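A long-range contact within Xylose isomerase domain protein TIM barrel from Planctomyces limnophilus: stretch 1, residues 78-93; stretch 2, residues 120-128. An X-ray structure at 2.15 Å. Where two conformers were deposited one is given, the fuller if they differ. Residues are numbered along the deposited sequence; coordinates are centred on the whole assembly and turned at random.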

# COMPACT_ATOMS: atom_id res chain seq x y z
N SER A 78 6.86 2.88 14.14
CA SER A 78 7.91 3.81 13.76
C SER A 78 8.81 3.28 12.65
O SER A 78 9.36 2.18 12.75
CB SER A 78 8.76 4.19 14.97
OG SER A 78 9.87 4.95 14.55
N TYR A 79 8.95 4.09 11.61
CA TYR A 79 9.82 3.83 10.46
C TYR A 79 11.23 4.46 10.58
O TYR A 79 11.93 4.60 9.57
CB TYR A 79 9.13 4.18 9.13
CG TYR A 79 7.96 3.26 8.79
CD1 TYR A 79 8.15 2.11 8.02
CD2 TYR A 79 6.67 3.53 9.24
CE1 TYR A 79 7.09 1.26 7.71
CE2 TYR A 79 5.60 2.69 8.94
CZ TYR A 79 5.82 1.56 8.17
OH TYR A 79 4.76 0.73 7.86
N ALA A 80 11.57 4.96 11.77
CA ALA A 80 12.79 5.75 11.98
C ALA A 80 14.03 5.13 11.35
O ALA A 80 14.85 5.83 10.75
CB ALA A 80 13.05 5.98 13.47
N ASP A 81 14.18 3.82 11.50
CA ASP A 81 15.24 3.12 10.78
C ASP A 81 14.78 1.70 10.53
O ASP A 81 13.67 1.32 10.93
CB ASP A 81 16.60 3.21 11.52
CG ASP A 81 16.57 2.64 12.94
OD1 ASP A 81 15.79 1.71 13.22
OD2 ASP A 81 17.35 3.13 13.78
N ILE A 82 15.62 0.91 9.85
CA ILE A 82 15.20 -0.45 9.48
C ILE A 82 14.94 -1.37 10.69
O ILE A 82 13.88 -1.99 10.76
CB ILE A 82 16.09 -1.04 8.35
CG1 ILE A 82 15.89 -0.20 7.07
CG2 ILE A 82 15.73 -2.53 8.08
CD1 ILE A 82 16.76 -0.58 5.88
N PRO A 83 15.87 -1.41 11.68
CA PRO A 83 15.59 -2.22 12.87
C PRO A 83 14.35 -1.79 13.67
O PRO A 83 13.69 -2.64 14.25
CB PRO A 83 16.85 -2.01 13.74
CG PRO A 83 17.93 -1.68 12.75
CD PRO A 83 17.25 -0.89 11.67
N THR A 84 14.07 -0.49 13.70
CA THR A 84 12.92 0.00 14.47
C THR A 84 11.64 -0.40 13.78
O THR A 84 10.62 -0.70 14.43
CB THR A 84 13.01 1.54 14.65
OG1 THR A 84 14.17 1.85 15.43
CG2 THR A 84 11.78 2.11 15.36
N THR A 85 11.68 -0.42 12.44
CA THR A 85 10.54 -0.85 11.66
C THR A 85 10.21 -2.29 12.00
O THR A 85 9.06 -2.61 12.31
CB THR A 85 10.82 -0.72 10.14
OG1 THR A 85 11.17 0.64 9.84
CG2 THR A 85 9.58 -1.11 9.34
N ALA A 86 11.23 -3.16 11.97
CA ALA A 86 11.02 -4.58 12.28
C ALA A 86 10.47 -4.76 13.70
O ALA A 86 9.64 -5.63 13.95
CB ALA A 86 12.31 -5.36 12.11
N ARG A 87 10.94 -3.92 14.60
CA ARG A 87 10.56 -3.98 16.01
C ARG A 87 9.14 -3.46 16.26
O ARG A 87 8.42 -4.01 17.09
CB ARG A 87 11.58 -3.19 16.84
CG ARG A 87 11.35 -3.19 18.34
CD ARG A 87 12.53 -2.55 19.11
NE ARG A 87 12.68 -1.12 18.84
CZ ARG A 87 13.71 -0.58 18.18
NH1 ARG A 87 13.75 0.73 17.99
NH2 ARG A 87 14.69 -1.34 17.72
N THR A 88 8.78 -2.35 15.63
CA THR A 88 7.48 -1.70 15.87
C THR A 88 6.30 -1.76 14.88
O THR A 88 5.21 -1.29 15.20
CB THR A 88 7.68 -0.21 16.22
OG1 THR A 88 8.04 0.53 15.04
CG2 THR A 88 8.78 -0.07 17.27
N VAL A 89 6.50 -2.33 13.70
CA VAL A 89 5.52 -2.10 12.64
C VAL A 89 4.72 -3.36 12.35
O VAL A 89 5.28 -4.46 12.34
CB VAL A 89 6.20 -1.55 11.34
CG1 VAL A 89 5.30 -1.69 10.10
CG2 VAL A 89 6.61 -0.09 11.54
N GLY A 90 3.42 -3.20 12.13
CA GLY A 90 2.58 -4.28 11.63
C GLY A 90 1.98 -5.16 12.71
O GLY A 90 1.91 -4.78 13.88
N LEU A 91 1.55 -6.36 12.31
CA LEU A 91 0.93 -7.32 13.23
C LEU A 91 1.99 -8.17 13.89
O LEU A 91 1.73 -8.85 14.88
CB LEU A 91 -0.04 -8.23 12.47
CG LEU A 91 -1.17 -7.53 11.72
CD1 LEU A 91 -2.15 -8.57 11.16
CD2 LEU A 91 -1.90 -6.53 12.64
N VAL A 92 3.20 -8.11 13.36
CA VAL A 92 4.28 -8.97 13.85
C VAL A 92 4.72 -8.75 15.32
O VAL A 92 4.81 -9.72 16.08
CB VAL A 92 5.49 -8.98 12.85
CG1 VAL A 92 6.75 -9.54 13.50
CG2 VAL A 92 5.12 -9.77 11.60
N PRO A 93 4.96 -7.49 15.74
CA PRO A 93 5.33 -7.28 17.15
C PRO A 93 4.29 -7.82 18.14
O PRO A 93 3.09 -7.61 17.96
CB PRO A 93 5.44 -5.75 17.27
CG PRO A 93 5.82 -5.31 15.87
CD PRO A 93 5.01 -6.23 14.97
N GLY A 120 -5.78 -2.67 3.22
CA GLY A 120 -4.39 -2.98 2.98
C GLY A 120 -3.59 -2.72 4.23
O GLY A 120 -4.01 -1.98 5.11
N LEU A 121 -2.47 -3.42 4.30
CA LEU A 121 -1.68 -3.53 5.52
C LEU A 121 -0.22 -3.81 5.18
O LEU A 121 0.06 -4.71 4.37
CB LEU A 121 -2.24 -4.73 6.30
CG LEU A 121 -1.49 -5.43 7.43
CD1 LEU A 121 -1.61 -4.66 8.73
CD2 LEU A 121 -2.05 -6.84 7.59
N HIS A 122 0.72 -3.13 5.85
CA HIS A 122 2.09 -3.61 5.91
C HIS A 122 2.12 -4.46 7.15
O HIS A 122 2.05 -3.95 8.27
CB HIS A 122 3.15 -2.49 5.99
CG HIS A 122 4.55 -2.98 6.25
ND1 HIS A 122 5.55 -2.18 6.76
CD2 HIS A 122 5.12 -4.20 6.07
CE1 HIS A 122 6.66 -2.88 6.89
NE2 HIS A 122 6.43 -4.11 6.48
N ILE A 123 2.22 -5.76 6.95
CA ILE A 123 2.05 -6.72 8.03
C ILE A 123 3.25 -6.77 9.00
O ILE A 123 3.12 -7.25 10.13
CB ILE A 123 1.68 -8.13 7.49
CG1 ILE A 123 0.89 -8.91 8.54
CG2 ILE A 123 2.90 -8.87 6.98
CD1 ILE A 123 0.32 -10.26 8.04
N GLY A 124 4.38 -6.22 8.58
CA GLY A 124 5.59 -6.22 9.39
C GLY A 124 6.61 -7.21 8.89
O GLY A 124 6.43 -7.79 7.81
N PHE A 125 7.67 -7.46 9.66
CA PHE A 125 8.76 -8.27 9.11
C PHE A 125 8.45 -9.73 9.38
O PHE A 125 8.61 -10.22 10.49
CB PHE A 125 10.09 -7.89 9.79
CG PHE A 125 10.77 -6.67 9.18
CD1 PHE A 125 12.12 -6.70 8.86
CD2 PHE A 125 10.05 -5.51 8.93
CE1 PHE A 125 12.75 -5.59 8.31
CE2 PHE A 125 10.66 -4.40 8.37
CZ PHE A 125 12.01 -4.44 8.06
N VAL A 126 8.08 -10.43 8.31
CA VAL A 126 7.59 -11.81 8.40
C VAL A 126 8.75 -12.71 8.81
O VAL A 126 9.79 -12.72 8.16
CB VAL A 126 7.00 -12.29 7.04
CG1 VAL A 126 6.67 -13.80 7.09
CG2 VAL A 126 5.78 -11.47 6.67
N PRO A 127 8.58 -13.45 9.91
CA PRO A 127 9.59 -14.37 10.46
C PRO A 127 9.90 -15.51 9.49
O PRO A 127 9.09 -15.80 8.61
CB PRO A 127 8.89 -14.96 11.69
CG PRO A 127 7.77 -14.05 12.00
CD PRO A 127 7.34 -13.46 10.70
N GLU A 128 11.07 -16.13 9.65
CA GLU A 128 11.41 -17.35 8.93
C GLU A 128 10.33 -18.39 9.20
O GLU A 128 9.81 -18.46 10.31
CB GLU A 128 12.75 -17.90 9.41
CG GLU A 128 13.98 -17.23 8.84
CD GLU A 128 15.28 -17.87 9.34
OE1 GLU A 128 15.29 -19.10 9.60
OE2 GLU A 128 16.30 -17.14 9.48
O HOH W 1 7.53 -6.01 12.10

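The contact is built around a place where two backbones come nearly flush. G90 and G124 sit with their CA atoms 4.2 Å apart, and each would aim a CB at the other stretch. An ideal CB on G90 would lie 2.2 Å from I123 O, and one on G124 would lie 2.5 Å from V89 O; both are clashes. The positive phi of each residue fits the same choice. The hollow here is simply the absence of two side chains, and carbonyl oxygens occupy it: G90 CA lies 3.4 Å from I123 O, and G124 CA lies 3.4 Å from V89 O, each a CA-H...O contact.

I123 O does further work. It accepts a hydrogen bond from L91 N at 2.8 Å and a weak one from V92 N at 3.3 Å, so successive amides of the turn after the helix converge on one carbonyl. These bonds tie the turn to the second stretch, and the side chains of the two donor residues pack close by. L91 CD1 packs 4.0 Å from both L121 CD2 and I123 CG1, a buried aliphatic cluster. V92 points toward the other stretch and lies along its backbone, with CG1 3.6 Å from F125 O and CG2 4.0 Å from G124 C; CG2 also reaches P127 CD at 4.4 Å.

The largest bump is F125, which the first stretch covers more than any other residue here. Its ring lies against the helix, where the small side chain of A86 leaves room for it: A86 CB stands 3.6 Å from the centroid of the F125 ring, only 17° off the normal, a CH-pi contact over one face. Around the ring, T85 CG2 comes within 3.6 Å of F125 CE2, and I82 CG2 lies 4.2 Å from F125 CZ. An alanine one turn after I82 thus serves as the seat for an aromatic.

Where the helix gives way to the turn, a water fills the remaining polar gap. It donates to A86 O at 2.8 Å and V89 O at 2.7 Å and accepts from F125 N at 2.8 Å, joining the stretches where no direct backbone bond forms between these groups.

H122 is the second ring. V89 CG1 approaches its ND1 obliquely at 3.4 Å, while T85 CG2 meets the ring edge, 4.2 Å from H122 CE1. Y79, whose CA-to-CB bond points sideways, nevertheless brings its hydroxyl in to close this side: Y79 OH and H122 ND1 share a 3.2 Å hydrogen bond, near the planes of both rings.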